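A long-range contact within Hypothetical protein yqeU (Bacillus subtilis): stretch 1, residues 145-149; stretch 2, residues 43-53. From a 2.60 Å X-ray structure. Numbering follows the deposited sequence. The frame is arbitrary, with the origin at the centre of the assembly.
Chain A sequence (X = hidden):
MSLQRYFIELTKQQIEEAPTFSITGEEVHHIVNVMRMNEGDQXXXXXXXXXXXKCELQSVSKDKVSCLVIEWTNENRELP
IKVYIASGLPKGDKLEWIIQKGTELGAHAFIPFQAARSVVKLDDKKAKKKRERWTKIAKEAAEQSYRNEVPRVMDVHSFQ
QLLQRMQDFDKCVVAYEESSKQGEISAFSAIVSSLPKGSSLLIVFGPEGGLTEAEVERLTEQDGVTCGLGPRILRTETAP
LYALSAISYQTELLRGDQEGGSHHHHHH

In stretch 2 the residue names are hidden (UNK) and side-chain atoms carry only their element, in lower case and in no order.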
# COMPACT_ATOMS: atom_id res chain seq x y z
N SER A 145 -11.90 -0.71 2.51
CA SER A 145 -10.84 -1.38 3.24
C SER A 145 -11.22 -1.78 4.64
O SER A 145 -10.38 -2.31 5.38
CB SER A 145 -9.57 -0.52 3.28
OG SER A 145 -9.83 0.68 3.98
N TYR A 146 -12.45 -1.47 5.04
CA TYR A 146 -12.97 -1.85 6.33
C TYR A 146 -12.28 -1.12 7.45
O TYR A 146 -11.96 -1.71 8.49
CB TYR A 146 -12.90 -3.37 6.52
CG TYR A 146 -14.04 -4.09 5.86
CD1 TYR A 146 -14.63 -5.20 6.42
CD2 TYR A 146 -14.61 -3.59 4.69
CE1 TYR A 146 -15.71 -5.82 5.84
CE2 TYR A 146 -15.70 -4.20 4.10
CZ TYR A 146 -16.25 -5.33 4.68
OH TYR A 146 -17.30 -5.95 4.05
N ARG A 147 -12.03 0.16 7.24
CA ARG A 147 -11.45 0.99 8.29
C ARG A 147 -12.57 1.25 9.32
O ARG A 147 -13.74 1.06 9.00
CB ARG A 147 -10.93 2.30 7.71
CG ARG A 147 -9.64 2.24 6.96
CD ARG A 147 -8.44 1.98 7.87
NE ARG A 147 -8.10 3.12 8.70
CZ ARG A 147 -7.49 4.22 8.30
NH1 ARG A 147 -7.10 4.35 7.04
NH2 ARG A 147 -7.27 5.17 9.17
N ASN A 148 -12.20 1.57 10.55
CA ASN A 148 -13.13 1.88 11.60
C ASN A 148 -13.29 3.41 11.71
O ASN A 148 -14.05 3.87 12.55
CB ASN A 148 -12.69 1.35 12.96
CG ASN A 148 -12.76 -0.18 13.01
OD1 ASN A 148 -11.91 -0.82 12.39
ND2 ASN A 148 -13.76 -0.72 13.70
N GLU A 149 -12.56 4.12 10.87
CA GLU A 149 -12.54 5.54 10.79
C GLU A 149 -12.18 6.01 9.37
O GLU A 149 -11.44 5.33 8.67
CB GLU A 149 -11.49 6.18 11.74
CG GLU A 149 -10.07 6.16 11.19
CD GLU A 149 -9.15 7.26 11.62
OE1 GLU A 149 -8.96 7.48 12.84
OE2 GLU A 149 -8.54 7.94 10.74
N UNK A 43 -25.87 -5.28 5.12
CA UNK A 43 -24.78 -4.34 4.95
C UNK A 43 -23.93 -4.31 6.23
O UNK A 43 -24.21 -4.89 7.27
c UNK A 43 -26.68 -0.99 5.57
c UNK A 43 -25.87 -2.73 3.32
c UNK A 43 -25.15 -2.88 4.66
c UNK A 43 -25.92 -2.26 5.81
N UNK A 44 -22.81 -3.61 6.10
CA UNK A 44 -21.88 -3.39 7.19
C UNK A 44 -21.88 -1.88 7.49
O UNK A 44 -21.78 -1.04 6.59
c UNK A 44 -20.47 -5.26 6.24
c UNK A 44 -20.65 -6.40 7.20
c UNK A 44 -20.47 -3.86 6.85
c UNK A 44 -19.59 -3.84 8.10
N UNK A 45 -22.10 -1.57 8.75
CA UNK A 45 -22.13 -0.21 9.23
C UNK A 45 -21.13 -0.04 10.38
O UNK A 45 -20.96 -0.89 11.26
s UNK A 45 -24.74 0.38 8.38
c UNK A 45 -23.51 0.23 9.68
N UNK A 46 -20.50 1.12 10.34
CA UNK A 46 -19.52 1.55 11.31
C UNK A 46 -20.00 2.87 11.91
O UNK A 46 -20.22 3.78 11.12
c UNK A 46 -18.16 1.75 10.62
s UNK A 46 -16.79 1.94 11.83
N UNK A 47 -20.18 2.98 13.21
CA UNK A 47 -20.62 4.22 13.85
C UNK A 47 -19.57 5.32 13.83
O UNK A 47 -18.40 5.10 13.53
o UNK A 47 -20.02 3.28 16.00
c UNK A 47 -21.04 3.96 15.29
N UNK A 48 -19.92 6.52 14.33
CA UNK A 48 -18.96 7.62 14.32
C UNK A 48 -17.79 7.35 15.29
O UNK A 48 -16.76 8.02 15.16
c UNK A 48 -20.90 9.39 14.50
o UNK A 48 -20.49 11.07 16.16
n UNK A 48 -22.06 11.53 14.60
c UNK A 48 -21.15 10.75 15.16
c UNK A 48 -19.48 8.98 14.63
N UNK A 49 -18.02 6.55 16.31
CA UNK A 49 -17.03 6.23 17.31
C UNK A 49 -16.26 4.96 17.03
O UNK A 49 -15.68 4.37 17.95
c UNK A 49 -17.57 6.26 18.72
o UNK A 49 -19.72 5.33 18.18
c UNK A 49 -18.86 5.59 19.04
o UNK A 49 -19.10 5.31 20.26
N UNK A 50 -16.27 4.50 15.78
CA UNK A 50 -15.54 3.33 15.37
C UNK A 50 -16.14 1.98 15.59
O UNK A 50 -15.44 0.97 15.29
N UNK A 51 -17.40 1.84 15.99
CA UNK A 51 -17.99 0.52 16.21
C UNK A 51 -18.68 -0.07 14.99
O UNK A 51 -19.58 0.52 14.41
c UNK A 51 -16.80 1.25 21.05
c UNK A 51 -18.96 0.63 17.41
c UNK A 51 -16.93 -0.03 20.53
c UNK A 51 -17.63 -0.21 19.36
c UNK A 51 -18.08 2.12 19.24
c UNK A 51 -18.22 0.85 18.70
c UNK A 51 -17.39 2.32 20.41
N UNK A 52 -18.31 -1.28 14.58
CA UNK A 52 -18.81 -1.98 13.43
C UNK A 52 -19.97 -2.93 13.69
O UNK A 52 -19.88 -3.91 14.44
o UNK A 52 -16.34 -3.56 9.84
c UNK A 52 -18.06 -3.48 11.49
o UNK A 52 -16.63 -5.36 11.09
c UNK A 52 -17.66 -2.82 12.80
c UNK A 52 -16.92 -4.18 10.77
N UNK A 53 -21.01 -2.82 12.85
CA UNK A 53 -22.12 -3.75 12.97
C UNK A 53 -22.54 -4.41 11.66
O UNK A 53 -22.46 -3.89 10.55
c UNK A 53 -23.34 -3.02 13.56

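Position 43 carries four side-chain carbons, forked at the first, with one arm two carbons long. That beta-branched hydrocarbon is isoleucine, Ile43; it lies in a strand, its nearest side-chain atom, CB, 8.5 Å from Tyr146 OH. Position 44 repeats the pattern, four carbons forked at the first with one two-carbon arm, but its CA-to-CB bond points toward stretch 1, and one of its carbons approaches Tyr146 OH. It is Ile44, and the approach is CG1 to Tyr146 OH at 3.9 Å, a van der Waals contact.

Position 45 has one carbon followed by one sulfur, which identifies Cys45; its side chain is out of reach, as expected one step further along a strand. Position 46 again shows one carbon and one sulfur, this time directed toward stretch 1, the sulfur near Asn148 O. It is Cys46, with chi1 in the t well, and its SG lies 3.4 Å from Asn148 O and 4.3 Å from Asn148 CB. The alternation from 43 to 46 thus places every second side chain against the partner.

At position 47 one carbon bears one oxygen: a serine, Ser47, pointing away. Position 48 has three carbons, the third holding one oxygen and one nitrogen, an amide one methylene longer than asparagine, hence Gln48; it is exposed and touches nothing on stretch 1. Two carbons with two oxygens on the second make position 49 an aspartate, Asp49, also directed away.

Position 50 has no side-chain atoms, so it is glycine, Gly50. Its phi of 83° by itself favours this residue, and an ideal CB would lie 3.6 Å from Asn148 O. Gly50 closes a type I turn begun at Ser47, with Gly50 N donating to Ser47 O at 3.2 Å.

One carbon leading to a six-carbon ring defines position 51 as phenylalanine, Phe51, which points away; its backbone N donates to Ser47 OG at 3.0 Å, bracing the turn. Position 52 has three carbons, the third carrying two oxygens, and points toward stretch 1, one oxygen near the Tyr146 ring: Glu52. Its OE1 lies 4.2 Å from Tyr146 CD1, oblique to the ring. Position 53, with a single carbon, is Ala53, out of reach but paired in the sheet through Cys45 N to Ala53 O at 3.0 Å and Ala53 N to Cys45 O at 2.5 Å.

The contact centres on Asn148 and Gly50, whose CA atoms are 4.7 Å apart. Asn148 ND2 donates to Gly50 O at 2.9 Å with an N-H...O angle of 171°, nearly linear, while Gly50 CA makes a CA-H...O contact with Asn148 O at 3.2 Å (140° at H). Side-chain amide and backbone carbonyl of one residue therefore both engage the turn glycine. Tyr146, at the Schellman end of a helix, has a sideways CA-to-CB bond, yet the end of its side chain comes nearer: OH lies by Ile44 CG1, CD1 by Glu52 OE1. Altogether 280 Å² is buried, joining a hairpin to a loop 94 or more residues away.

Stretch 2, residues 43-53: IICCSQDGFEA
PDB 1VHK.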